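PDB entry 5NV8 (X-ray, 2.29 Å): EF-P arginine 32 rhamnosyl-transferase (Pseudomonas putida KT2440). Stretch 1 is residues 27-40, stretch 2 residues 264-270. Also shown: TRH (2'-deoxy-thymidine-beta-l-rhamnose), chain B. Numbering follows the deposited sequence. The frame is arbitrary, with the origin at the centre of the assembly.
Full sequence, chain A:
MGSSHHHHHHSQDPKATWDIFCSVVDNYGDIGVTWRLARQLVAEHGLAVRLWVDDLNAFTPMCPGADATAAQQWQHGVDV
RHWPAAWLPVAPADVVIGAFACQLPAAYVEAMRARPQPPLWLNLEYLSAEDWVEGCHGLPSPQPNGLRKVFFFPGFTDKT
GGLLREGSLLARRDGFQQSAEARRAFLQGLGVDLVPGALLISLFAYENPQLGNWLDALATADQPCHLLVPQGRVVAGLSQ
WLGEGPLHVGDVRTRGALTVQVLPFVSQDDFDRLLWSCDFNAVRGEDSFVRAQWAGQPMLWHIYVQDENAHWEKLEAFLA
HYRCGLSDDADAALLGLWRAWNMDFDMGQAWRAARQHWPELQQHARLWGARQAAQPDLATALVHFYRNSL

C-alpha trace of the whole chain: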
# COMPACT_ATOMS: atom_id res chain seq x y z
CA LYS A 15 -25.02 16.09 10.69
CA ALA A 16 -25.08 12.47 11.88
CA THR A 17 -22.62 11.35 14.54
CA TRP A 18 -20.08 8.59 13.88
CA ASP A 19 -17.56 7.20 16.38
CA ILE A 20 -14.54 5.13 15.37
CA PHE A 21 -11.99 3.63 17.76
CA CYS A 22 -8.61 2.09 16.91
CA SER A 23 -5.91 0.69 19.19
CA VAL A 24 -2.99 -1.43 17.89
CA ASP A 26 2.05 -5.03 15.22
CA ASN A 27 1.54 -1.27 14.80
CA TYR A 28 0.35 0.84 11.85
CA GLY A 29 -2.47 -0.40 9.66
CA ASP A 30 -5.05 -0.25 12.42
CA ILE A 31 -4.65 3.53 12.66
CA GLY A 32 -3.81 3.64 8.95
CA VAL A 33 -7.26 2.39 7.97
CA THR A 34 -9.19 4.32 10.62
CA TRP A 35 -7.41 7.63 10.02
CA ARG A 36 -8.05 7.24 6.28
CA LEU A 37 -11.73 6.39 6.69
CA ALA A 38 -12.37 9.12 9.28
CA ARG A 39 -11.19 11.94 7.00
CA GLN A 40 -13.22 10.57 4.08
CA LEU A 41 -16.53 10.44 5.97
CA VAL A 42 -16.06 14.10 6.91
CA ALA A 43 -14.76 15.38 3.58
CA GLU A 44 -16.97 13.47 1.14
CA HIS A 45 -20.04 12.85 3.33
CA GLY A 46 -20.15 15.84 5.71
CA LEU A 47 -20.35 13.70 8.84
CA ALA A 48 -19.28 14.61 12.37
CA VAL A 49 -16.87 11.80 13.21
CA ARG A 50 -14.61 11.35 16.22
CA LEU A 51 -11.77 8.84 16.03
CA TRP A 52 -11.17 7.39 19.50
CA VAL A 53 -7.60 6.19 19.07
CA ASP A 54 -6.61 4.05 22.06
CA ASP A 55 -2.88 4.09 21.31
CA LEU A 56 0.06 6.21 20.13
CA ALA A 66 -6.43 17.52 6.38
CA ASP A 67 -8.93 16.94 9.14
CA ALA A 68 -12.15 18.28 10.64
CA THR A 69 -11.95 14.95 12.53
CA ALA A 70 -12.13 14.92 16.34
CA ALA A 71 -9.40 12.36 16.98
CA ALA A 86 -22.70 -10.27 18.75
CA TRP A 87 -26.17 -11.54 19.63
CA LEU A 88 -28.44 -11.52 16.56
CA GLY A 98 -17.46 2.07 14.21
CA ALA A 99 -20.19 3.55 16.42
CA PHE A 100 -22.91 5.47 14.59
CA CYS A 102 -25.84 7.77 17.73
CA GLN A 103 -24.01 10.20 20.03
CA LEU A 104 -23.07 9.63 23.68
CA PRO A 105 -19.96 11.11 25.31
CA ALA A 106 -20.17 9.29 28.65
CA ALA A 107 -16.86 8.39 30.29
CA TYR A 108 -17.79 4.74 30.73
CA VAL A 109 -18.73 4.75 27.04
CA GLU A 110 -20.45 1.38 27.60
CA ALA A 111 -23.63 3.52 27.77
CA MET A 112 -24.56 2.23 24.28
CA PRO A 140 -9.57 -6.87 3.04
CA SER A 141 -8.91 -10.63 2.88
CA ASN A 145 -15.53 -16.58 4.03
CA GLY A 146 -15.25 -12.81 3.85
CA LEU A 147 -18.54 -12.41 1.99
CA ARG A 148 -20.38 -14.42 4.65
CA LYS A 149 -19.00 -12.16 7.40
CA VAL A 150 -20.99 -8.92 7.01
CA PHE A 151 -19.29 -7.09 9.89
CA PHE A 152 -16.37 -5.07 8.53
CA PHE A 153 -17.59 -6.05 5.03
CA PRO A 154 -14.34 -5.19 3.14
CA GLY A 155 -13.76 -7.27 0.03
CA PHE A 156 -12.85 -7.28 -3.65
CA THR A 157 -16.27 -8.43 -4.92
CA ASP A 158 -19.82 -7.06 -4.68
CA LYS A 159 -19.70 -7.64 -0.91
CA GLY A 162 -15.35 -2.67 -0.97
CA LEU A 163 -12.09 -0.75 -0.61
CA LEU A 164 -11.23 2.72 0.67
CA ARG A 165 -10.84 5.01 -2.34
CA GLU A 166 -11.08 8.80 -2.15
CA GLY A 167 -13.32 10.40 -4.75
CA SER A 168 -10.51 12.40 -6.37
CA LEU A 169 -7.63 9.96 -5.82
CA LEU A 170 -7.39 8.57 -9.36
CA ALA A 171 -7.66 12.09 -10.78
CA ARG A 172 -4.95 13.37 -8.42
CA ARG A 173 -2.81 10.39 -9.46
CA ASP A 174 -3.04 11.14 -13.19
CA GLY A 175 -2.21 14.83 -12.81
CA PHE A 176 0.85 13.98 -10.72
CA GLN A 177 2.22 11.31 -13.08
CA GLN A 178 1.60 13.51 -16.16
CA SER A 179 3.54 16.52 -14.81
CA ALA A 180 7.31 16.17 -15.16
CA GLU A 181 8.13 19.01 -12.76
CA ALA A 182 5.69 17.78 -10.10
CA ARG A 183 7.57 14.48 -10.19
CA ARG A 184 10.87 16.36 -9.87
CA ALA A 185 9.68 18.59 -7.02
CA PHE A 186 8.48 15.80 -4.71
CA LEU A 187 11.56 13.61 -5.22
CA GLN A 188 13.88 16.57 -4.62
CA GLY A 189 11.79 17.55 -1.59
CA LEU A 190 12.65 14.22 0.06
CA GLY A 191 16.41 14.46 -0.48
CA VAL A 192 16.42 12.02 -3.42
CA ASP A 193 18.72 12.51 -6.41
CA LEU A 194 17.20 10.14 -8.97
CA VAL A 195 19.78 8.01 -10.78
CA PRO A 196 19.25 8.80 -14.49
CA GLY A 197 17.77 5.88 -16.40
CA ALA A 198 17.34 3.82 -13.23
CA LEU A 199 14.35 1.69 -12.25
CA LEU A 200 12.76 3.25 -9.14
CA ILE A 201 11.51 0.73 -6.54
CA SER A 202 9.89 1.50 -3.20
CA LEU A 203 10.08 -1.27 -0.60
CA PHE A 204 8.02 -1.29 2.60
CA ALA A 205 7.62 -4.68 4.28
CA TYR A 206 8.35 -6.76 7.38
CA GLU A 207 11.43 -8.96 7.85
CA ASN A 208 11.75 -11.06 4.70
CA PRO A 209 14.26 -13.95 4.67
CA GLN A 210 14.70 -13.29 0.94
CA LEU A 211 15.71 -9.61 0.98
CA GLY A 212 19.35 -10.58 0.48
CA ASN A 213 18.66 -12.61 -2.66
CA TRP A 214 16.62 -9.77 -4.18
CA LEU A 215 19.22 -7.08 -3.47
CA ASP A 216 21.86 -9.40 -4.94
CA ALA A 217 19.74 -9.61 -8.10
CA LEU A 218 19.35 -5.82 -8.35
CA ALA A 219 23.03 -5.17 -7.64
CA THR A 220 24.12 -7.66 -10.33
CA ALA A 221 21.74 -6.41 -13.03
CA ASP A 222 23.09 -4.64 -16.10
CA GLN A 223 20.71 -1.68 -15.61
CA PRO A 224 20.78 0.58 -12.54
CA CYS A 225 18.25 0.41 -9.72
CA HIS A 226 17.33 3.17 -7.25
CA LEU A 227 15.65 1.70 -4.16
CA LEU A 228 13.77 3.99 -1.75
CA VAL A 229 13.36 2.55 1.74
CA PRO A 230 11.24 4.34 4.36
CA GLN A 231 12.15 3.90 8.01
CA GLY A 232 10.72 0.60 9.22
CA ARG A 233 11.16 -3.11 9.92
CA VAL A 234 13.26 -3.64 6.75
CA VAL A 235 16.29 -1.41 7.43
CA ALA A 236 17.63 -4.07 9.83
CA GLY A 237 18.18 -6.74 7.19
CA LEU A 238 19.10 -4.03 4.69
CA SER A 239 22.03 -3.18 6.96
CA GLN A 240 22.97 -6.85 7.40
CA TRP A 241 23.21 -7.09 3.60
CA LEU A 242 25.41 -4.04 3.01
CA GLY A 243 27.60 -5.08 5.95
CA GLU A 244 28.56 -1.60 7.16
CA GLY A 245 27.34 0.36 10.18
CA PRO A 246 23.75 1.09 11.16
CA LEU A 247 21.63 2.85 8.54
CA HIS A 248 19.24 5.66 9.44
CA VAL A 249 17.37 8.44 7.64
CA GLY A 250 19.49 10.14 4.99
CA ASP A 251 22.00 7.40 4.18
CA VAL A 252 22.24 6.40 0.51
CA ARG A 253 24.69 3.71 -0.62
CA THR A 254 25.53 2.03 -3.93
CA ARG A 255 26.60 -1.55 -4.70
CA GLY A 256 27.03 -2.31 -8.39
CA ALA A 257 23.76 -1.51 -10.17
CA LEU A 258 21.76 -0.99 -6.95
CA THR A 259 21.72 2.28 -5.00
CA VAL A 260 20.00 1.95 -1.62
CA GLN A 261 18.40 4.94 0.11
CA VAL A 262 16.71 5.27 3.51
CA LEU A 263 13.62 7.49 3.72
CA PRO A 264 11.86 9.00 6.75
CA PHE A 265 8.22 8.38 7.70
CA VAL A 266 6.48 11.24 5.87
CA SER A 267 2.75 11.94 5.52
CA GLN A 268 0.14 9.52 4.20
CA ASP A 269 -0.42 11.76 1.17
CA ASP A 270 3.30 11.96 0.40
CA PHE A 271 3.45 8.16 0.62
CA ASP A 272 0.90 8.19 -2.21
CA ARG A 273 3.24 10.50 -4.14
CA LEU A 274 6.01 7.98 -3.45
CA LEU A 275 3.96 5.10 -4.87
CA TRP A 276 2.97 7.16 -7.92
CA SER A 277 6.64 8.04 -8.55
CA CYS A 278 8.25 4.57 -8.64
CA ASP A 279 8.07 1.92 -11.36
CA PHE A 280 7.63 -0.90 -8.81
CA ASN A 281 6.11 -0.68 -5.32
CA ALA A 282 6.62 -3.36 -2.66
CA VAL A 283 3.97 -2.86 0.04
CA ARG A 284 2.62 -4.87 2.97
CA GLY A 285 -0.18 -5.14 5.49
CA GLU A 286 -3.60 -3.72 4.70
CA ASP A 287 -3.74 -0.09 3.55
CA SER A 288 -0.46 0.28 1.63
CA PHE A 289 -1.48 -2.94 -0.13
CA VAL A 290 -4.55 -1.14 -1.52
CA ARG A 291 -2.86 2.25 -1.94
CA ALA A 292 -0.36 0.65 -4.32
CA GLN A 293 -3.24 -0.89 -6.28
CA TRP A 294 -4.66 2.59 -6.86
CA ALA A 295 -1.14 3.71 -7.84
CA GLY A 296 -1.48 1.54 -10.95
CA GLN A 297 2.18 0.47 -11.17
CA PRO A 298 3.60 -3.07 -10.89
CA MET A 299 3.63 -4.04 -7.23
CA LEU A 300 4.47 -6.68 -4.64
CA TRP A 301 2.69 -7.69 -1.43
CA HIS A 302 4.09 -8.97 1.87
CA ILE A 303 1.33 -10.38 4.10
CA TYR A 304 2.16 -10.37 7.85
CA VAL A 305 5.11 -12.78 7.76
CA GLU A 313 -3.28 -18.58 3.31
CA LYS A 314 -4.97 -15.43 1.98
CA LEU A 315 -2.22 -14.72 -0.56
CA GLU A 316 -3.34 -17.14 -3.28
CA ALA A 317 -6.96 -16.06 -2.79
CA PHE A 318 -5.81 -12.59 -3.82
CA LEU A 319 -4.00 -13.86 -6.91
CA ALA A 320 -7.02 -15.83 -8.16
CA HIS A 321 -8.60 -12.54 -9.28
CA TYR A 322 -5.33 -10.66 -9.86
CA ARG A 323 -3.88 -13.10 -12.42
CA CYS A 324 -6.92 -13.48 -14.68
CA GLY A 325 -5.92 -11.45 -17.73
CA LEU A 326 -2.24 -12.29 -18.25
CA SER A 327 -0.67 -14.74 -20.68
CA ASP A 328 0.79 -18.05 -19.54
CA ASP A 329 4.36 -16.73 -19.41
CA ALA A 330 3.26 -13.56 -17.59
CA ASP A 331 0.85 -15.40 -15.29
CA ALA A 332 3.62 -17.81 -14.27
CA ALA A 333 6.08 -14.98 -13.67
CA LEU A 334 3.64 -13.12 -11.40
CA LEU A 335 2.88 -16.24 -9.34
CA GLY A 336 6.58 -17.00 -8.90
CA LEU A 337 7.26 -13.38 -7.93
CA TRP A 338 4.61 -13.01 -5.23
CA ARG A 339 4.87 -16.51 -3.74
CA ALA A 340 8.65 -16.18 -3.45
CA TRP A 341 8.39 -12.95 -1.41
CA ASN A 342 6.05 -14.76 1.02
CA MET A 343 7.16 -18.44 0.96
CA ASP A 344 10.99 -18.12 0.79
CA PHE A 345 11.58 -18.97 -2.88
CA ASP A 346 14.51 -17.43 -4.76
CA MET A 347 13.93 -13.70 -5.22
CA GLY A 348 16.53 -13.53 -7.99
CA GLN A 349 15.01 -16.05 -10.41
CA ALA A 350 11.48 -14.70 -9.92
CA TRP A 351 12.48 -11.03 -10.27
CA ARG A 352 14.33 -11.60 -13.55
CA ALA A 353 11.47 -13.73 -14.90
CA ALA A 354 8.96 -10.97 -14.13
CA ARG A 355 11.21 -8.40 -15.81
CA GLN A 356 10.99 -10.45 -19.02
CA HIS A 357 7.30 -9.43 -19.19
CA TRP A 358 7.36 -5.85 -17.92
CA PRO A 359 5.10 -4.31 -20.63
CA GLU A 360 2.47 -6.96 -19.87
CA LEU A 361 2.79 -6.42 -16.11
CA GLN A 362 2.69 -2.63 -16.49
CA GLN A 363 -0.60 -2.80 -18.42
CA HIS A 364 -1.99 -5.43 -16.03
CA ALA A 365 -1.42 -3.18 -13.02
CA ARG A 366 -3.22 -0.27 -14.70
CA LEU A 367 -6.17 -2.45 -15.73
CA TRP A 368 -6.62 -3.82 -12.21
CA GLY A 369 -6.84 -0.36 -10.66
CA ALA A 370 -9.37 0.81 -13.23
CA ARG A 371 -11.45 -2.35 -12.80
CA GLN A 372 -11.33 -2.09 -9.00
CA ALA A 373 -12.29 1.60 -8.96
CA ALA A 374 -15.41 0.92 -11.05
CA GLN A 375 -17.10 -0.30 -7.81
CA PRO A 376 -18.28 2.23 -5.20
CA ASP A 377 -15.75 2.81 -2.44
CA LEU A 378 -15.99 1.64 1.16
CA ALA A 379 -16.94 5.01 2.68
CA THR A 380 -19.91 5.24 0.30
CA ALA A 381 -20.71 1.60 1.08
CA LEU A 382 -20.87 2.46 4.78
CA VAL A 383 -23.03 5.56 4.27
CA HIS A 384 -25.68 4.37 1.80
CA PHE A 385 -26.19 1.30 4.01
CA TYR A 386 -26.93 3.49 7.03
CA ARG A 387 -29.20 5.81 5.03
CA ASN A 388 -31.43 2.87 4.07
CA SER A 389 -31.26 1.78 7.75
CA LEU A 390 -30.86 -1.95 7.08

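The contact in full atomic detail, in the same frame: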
# COMPACT_ATOMS: atom_id res chain seq x y z
N ASN A 27 1.75 -2.69 14.56
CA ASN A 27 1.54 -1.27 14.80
C ASN A 27 0.62 -0.64 13.76
O ASN A 27 -0.59 -0.84 13.81
CB ASN A 27 2.88 -0.53 14.85
CG ASN A 27 3.70 -0.89 16.07
OD1 ASN A 27 3.34 -0.54 17.20
ND2 ASN A 27 4.80 -1.60 15.86
N TYR A 28 1.18 0.14 12.82
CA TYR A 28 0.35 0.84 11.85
C TYR A 28 -0.52 -0.14 11.06
O TYR A 28 -0.29 -1.36 11.05
CB TYR A 28 1.18 1.65 10.85
CG TYR A 28 2.46 2.27 11.36
CD1 TYR A 28 2.44 3.40 12.16
CD2 TYR A 28 3.69 1.76 10.96
CE1 TYR A 28 3.62 3.98 12.61
CE2 TYR A 28 4.88 2.34 11.40
CZ TYR A 28 4.83 3.45 12.22
OH TYR A 28 6.01 4.01 12.65
N GLY A 29 -1.52 0.41 10.38
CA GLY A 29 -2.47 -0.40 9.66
C GLY A 29 -3.82 -0.38 10.34
O GLY A 29 -4.86 -0.27 9.68
N ASP A 30 -3.82 -0.48 11.67
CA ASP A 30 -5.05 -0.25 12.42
C ASP A 30 -5.41 1.23 12.41
O ASP A 30 -6.54 1.61 12.10
CB ASP A 30 -4.90 -0.76 13.85
CG ASP A 30 -4.43 -2.20 13.90
OD1 ASP A 30 -4.94 -3.03 13.12
OD2 ASP A 30 -3.55 -2.51 14.74
N ILE A 31 -4.44 2.09 12.76
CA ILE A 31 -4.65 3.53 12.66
C ILE A 31 -4.62 3.98 11.21
O ILE A 31 -5.29 4.95 10.83
CB ILE A 31 -3.60 4.27 13.52
CG1 ILE A 31 -3.70 5.79 13.33
CG2 ILE A 31 -2.20 3.78 13.18
CD1 ILE A 31 -2.61 6.57 14.04
N GLY A 32 -3.87 3.27 10.36
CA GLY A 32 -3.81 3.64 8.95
C GLY A 32 -5.17 3.57 8.27
O GLY A 32 -5.52 4.44 7.48
N VAL A 33 -5.94 2.53 8.57
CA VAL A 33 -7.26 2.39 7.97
C VAL A 33 -8.27 3.34 8.62
O VAL A 33 -9.10 3.94 7.93
CB VAL A 33 -7.73 0.93 8.04
CG1 VAL A 33 -9.16 0.80 7.54
CG2 VAL A 33 -6.81 0.03 7.22
N THR A 34 -8.20 3.50 9.94
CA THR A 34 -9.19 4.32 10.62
C THR A 34 -8.96 5.80 10.36
O THR A 34 -9.92 6.56 10.17
CB THR A 34 -9.18 4.03 12.13
OG1 THR A 34 -7.85 4.17 12.64
CG2 THR A 34 -9.68 2.62 12.40
N TRP A 35 -7.70 6.24 10.33
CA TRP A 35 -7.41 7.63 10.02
C TRP A 35 -7.77 7.97 8.58
O TRP A 35 -8.18 9.10 8.29
CB TRP A 35 -5.93 7.92 10.30
CG TRP A 35 -5.43 9.27 9.85
CD1 TRP A 35 -4.34 9.51 9.08
CD2 TRP A 35 -5.99 10.55 10.18
NE1 TRP A 35 -4.18 10.86 8.88
CE2 TRP A 35 -5.18 11.53 9.55
CE3 TRP A 35 -7.09 10.98 10.93
CZ2 TRP A 35 -5.44 12.89 9.65
CZ3 TRP A 35 -7.34 12.33 11.03
CH2 TRP A 35 -6.53 13.27 10.39
N ARG A 36 -7.65 7.00 7.66
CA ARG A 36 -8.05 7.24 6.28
C ARG A 36 -9.56 7.33 6.15
O ARG A 36 -10.09 8.23 5.49
CB ARG A 36 -7.49 6.15 5.36
CG ARG A 36 -7.92 6.28 3.92
CD ARG A 36 -7.27 5.23 3.02
NE ARG A 36 -5.82 5.16 3.19
CZ ARG A 36 -4.97 6.11 2.79
NH1 ARG A 36 -5.42 7.21 2.20
NH2 ARG A 36 -3.67 5.95 2.98
N LEU A 37 -10.28 6.39 6.78
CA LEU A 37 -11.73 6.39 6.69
C LEU A 37 -12.34 7.61 7.37
O LEU A 37 -13.31 8.19 6.86
CB LEU A 37 -12.29 5.10 7.31
CG LEU A 37 -13.80 5.01 7.51
CD1 LEU A 37 -14.53 5.10 6.18
CD2 LEU A 37 -14.16 3.73 8.24
N ALA A 38 -11.78 8.03 8.51
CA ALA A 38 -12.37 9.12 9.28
C ALA A 38 -12.34 10.44 8.51
O ALA A 38 -13.31 11.21 8.56
CB ALA A 38 -11.65 9.27 10.62
N ARG A 39 -11.24 10.73 7.80
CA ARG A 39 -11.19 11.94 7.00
C ARG A 39 -12.19 11.88 5.85
O ARG A 39 -12.80 12.89 5.49
CB ARG A 39 -9.79 12.17 6.44
CG ARG A 39 -8.67 12.03 7.43
CD ARG A 39 -7.36 12.54 6.84
NE ARG A 39 -7.08 11.98 5.51
CZ ARG A 39 -6.40 10.86 5.30
NH1 ARG A 39 -5.93 10.17 6.33
NH2 ARG A 39 -6.18 10.43 4.06
N GLN A 40 -12.36 10.70 5.25
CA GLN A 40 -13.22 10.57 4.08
C GLN A 40 -14.69 10.79 4.43
O GLN A 40 -15.42 11.42 3.67
CB GLN A 40 -13.01 9.20 3.44
CG GLN A 40 -13.61 9.07 2.05
CD GLN A 40 -13.23 7.78 1.36
OE1 GLN A 40 -12.84 6.80 2.01
NE2 GLN A 40 -13.36 7.75 0.04
N PRO A 264 12.58 8.83 5.48
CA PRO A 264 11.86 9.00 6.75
C PRO A 264 10.39 8.61 6.58
O PRO A 264 9.93 8.28 5.49
CB PRO A 264 12.01 10.49 7.03
CG PRO A 264 12.08 11.11 5.68
CD PRO A 264 12.80 10.11 4.80
N PHE A 265 9.66 8.64 7.70
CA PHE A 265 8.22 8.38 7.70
C PHE A 265 7.52 9.72 7.48
O PHE A 265 7.37 10.51 8.41
CB PHE A 265 7.80 7.72 9.01
CG PHE A 265 6.61 6.81 8.86
CD1 PHE A 265 6.78 5.48 8.51
CD2 PHE A 265 5.33 7.28 9.09
CE1 PHE A 265 5.69 4.64 8.38
CE2 PHE A 265 4.23 6.44 8.97
CZ PHE A 265 4.42 5.12 8.60
N VAL A 266 7.08 9.96 6.25
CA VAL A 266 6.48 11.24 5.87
C VAL A 266 5.00 11.23 6.20
O VAL A 266 4.57 10.62 7.18
CB VAL A 266 6.73 11.55 4.38
CG1 VAL A 266 8.17 11.97 4.16
CG2 VAL A 266 6.39 10.33 3.53
N SER A 267 4.20 11.91 5.37
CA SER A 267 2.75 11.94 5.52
C SER A 267 2.10 10.89 4.62
O SER A 267 2.69 10.40 3.66
CB SER A 267 2.20 13.33 5.18
OG SER A 267 2.29 13.59 3.79
N GLN A 268 0.86 10.53 4.97
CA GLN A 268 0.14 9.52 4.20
C GLN A 268 -0.06 9.96 2.76
O GLN A 268 -0.01 9.14 1.84
CB GLN A 268 -1.22 9.23 4.86
CG GLN A 268 -1.57 7.75 4.89
CD GLN A 268 -2.85 7.46 5.67
OE1 GLN A 268 -3.75 8.30 5.73
NE2 GLN A 268 -2.93 6.27 6.24
N ASP A 269 -0.26 11.26 2.53
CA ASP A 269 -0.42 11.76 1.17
C ASP A 269 0.89 11.72 0.41
O ASP A 269 0.91 11.41 -0.79
CB ASP A 269 -0.98 13.19 1.20
CG ASP A 269 -2.46 13.23 1.52
OD1 ASP A 269 -3.15 12.20 1.33
OD2 ASP A 269 -2.94 14.29 1.98
N ASP A 270 2.01 12.03 1.08
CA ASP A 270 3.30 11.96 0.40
C ASP A 270 3.70 10.51 0.12
O ASP A 270 4.43 10.25 -0.84
CB ASP A 270 4.36 12.67 1.22
CG ASP A 270 4.31 14.18 1.06
OD1 ASP A 270 4.40 14.66 -0.08
OD2 ASP A 270 4.17 14.88 2.08
O4P TRH B . 1.95 -3.85 8.23
P2 TRH B . 1.02 -2.69 8.25
O3P TRH B . 1.62 -1.45 9.11
O1 TRH B . -0.42 -3.06 8.86
C1 TRH B . -0.64 -4.41 9.31
C2 TRH B . -2.10 -4.62 9.73
O2 TRH B . -2.64 -3.44 10.35
C3 TRH B . -2.21 -5.75 10.75
O3 TRH B . -1.88 -5.26 12.05
C4 TRH B . -1.23 -6.85 10.38
O4 TRH B . -1.51 -7.30 9.05
OPP TRH B . 0.79 -2.11 6.76
P TRH B . -0.43 -1.12 6.47
O1P TRH B . -1.76 -1.74 6.71
O2P TRH B . -0.29 -0.60 4.95
O5' TRH B . -0.20 0.20 7.36
C5' TRH B . 0.76 1.17 6.96
C4' TRH B . 0.16 2.55 7.15
O4' TRH B . 1.28 3.47 7.26
C3' TRH B . -0.54 2.95 5.86
O3' TRH B . -1.33 4.13 6.10
C2' TRH B . 0.67 3.32 5.04
C1' TRH B . 1.21 4.29 6.07
N11 TRH B . 2.54 4.86 5.74
C21 TRH B . 2.70 6.18 5.80
O21 TRH B . 1.75 6.91 6.10
N31 TRH B . 3.93 6.76 5.51
C41 TRH B . 5.02 5.96 5.17
O41 TRH B . 6.10 6.49 4.92
C51 TRH B . 4.86 4.58 5.12
C5A TRH B . 5.94 3.78 4.78
C61 TRH B . 3.62 4.02 5.40
O HOH W 1 -1.04 6.43 1.35
O HOH W 2 -3.23 9.17 1.48

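Stretch 1 enters as a loop and becomes helical from Asp-30 onward. Gly-29 is its N-cap residue. Stretch 2 is mostly loop, and its helix starts at Gln-268 behind the N-cap Ser-267. Ser-267 OG accepts from Asp-270 N at 3.1 Å, a capping bond, and donates to Asp-270 OD2 at 2.9 Å. The backbones approach most closely at Gly-32 and Gln-268, whose CA atoms are 8.5 Å apart. Side chains therefore bridge most of the gap. The contact is small, burying 307 Å² over both sides.

Gln-268 is its centre and has the largest covered area. Its side chain fits as a knob among Gly-32, Trp-35, Arg-36 and Arg-39, residues from successive turns of the helix. The amide uses both of its ends. Arg-39 NH1 donates to Gln-268 OE1 at 2.9 Å, with the oxygen near the guanidinium plane. Gln-268 NE2 donates to TRH O3' at 2.7 Å and makes a weak hydrogen bond to Gly-32 O at 3.4 Å. A glutamine suits this place because one group both accepts and donates.

Arg-36 starts sideways, but its end comes nearer to stretch 2. Its guanidinium lies with one face over Gln-268 OE1, and Arg-36 NH2 is 3.2 Å from Gln-268 CD. This is packing; no direct hydrogen bond joins the two side chains. Water 1 adds a link: it donates to Gln-268 O at 2.9 Å and accepts a weak bond from Arg-36 NH2 at 3.1 Å. Trp-35 borders the same pocket, with its CD1 3.6 Å from Gln-268 OE1. At the margin, Arg-39 NH2 and Asp-269 OD1 are 4.4 Å apart. Their charges are opposite, but the distance is beyond a salt bridge and no N-H points at the oxygen.

A second contact is aromatic. Tyr-28 and Phe-265 form an offset stack, with ring centroids 4.7 Å apart and planes at 22°. The opposite face of Phe-265 covers the base of TRH, and Phe-265 CE1 is 3.4 Å from TRH C51. Tyr-28 is exposed and poorly ordered, so its side of the stack is less well defined.

The two glycines leave room for TRH. An ideal CB on Gly-29 would lie 1.9 Å from TRH O2, and one on Gly-32 would lie 2.9 Å from TRH O3'. The backbone angles of Gly-29 also call for glycine. TRH O2 donates to Tyr-28 O at 3.2 Å; with the bond from Gln-268 NE2 to TRH O3', the ligand is held by both stretches.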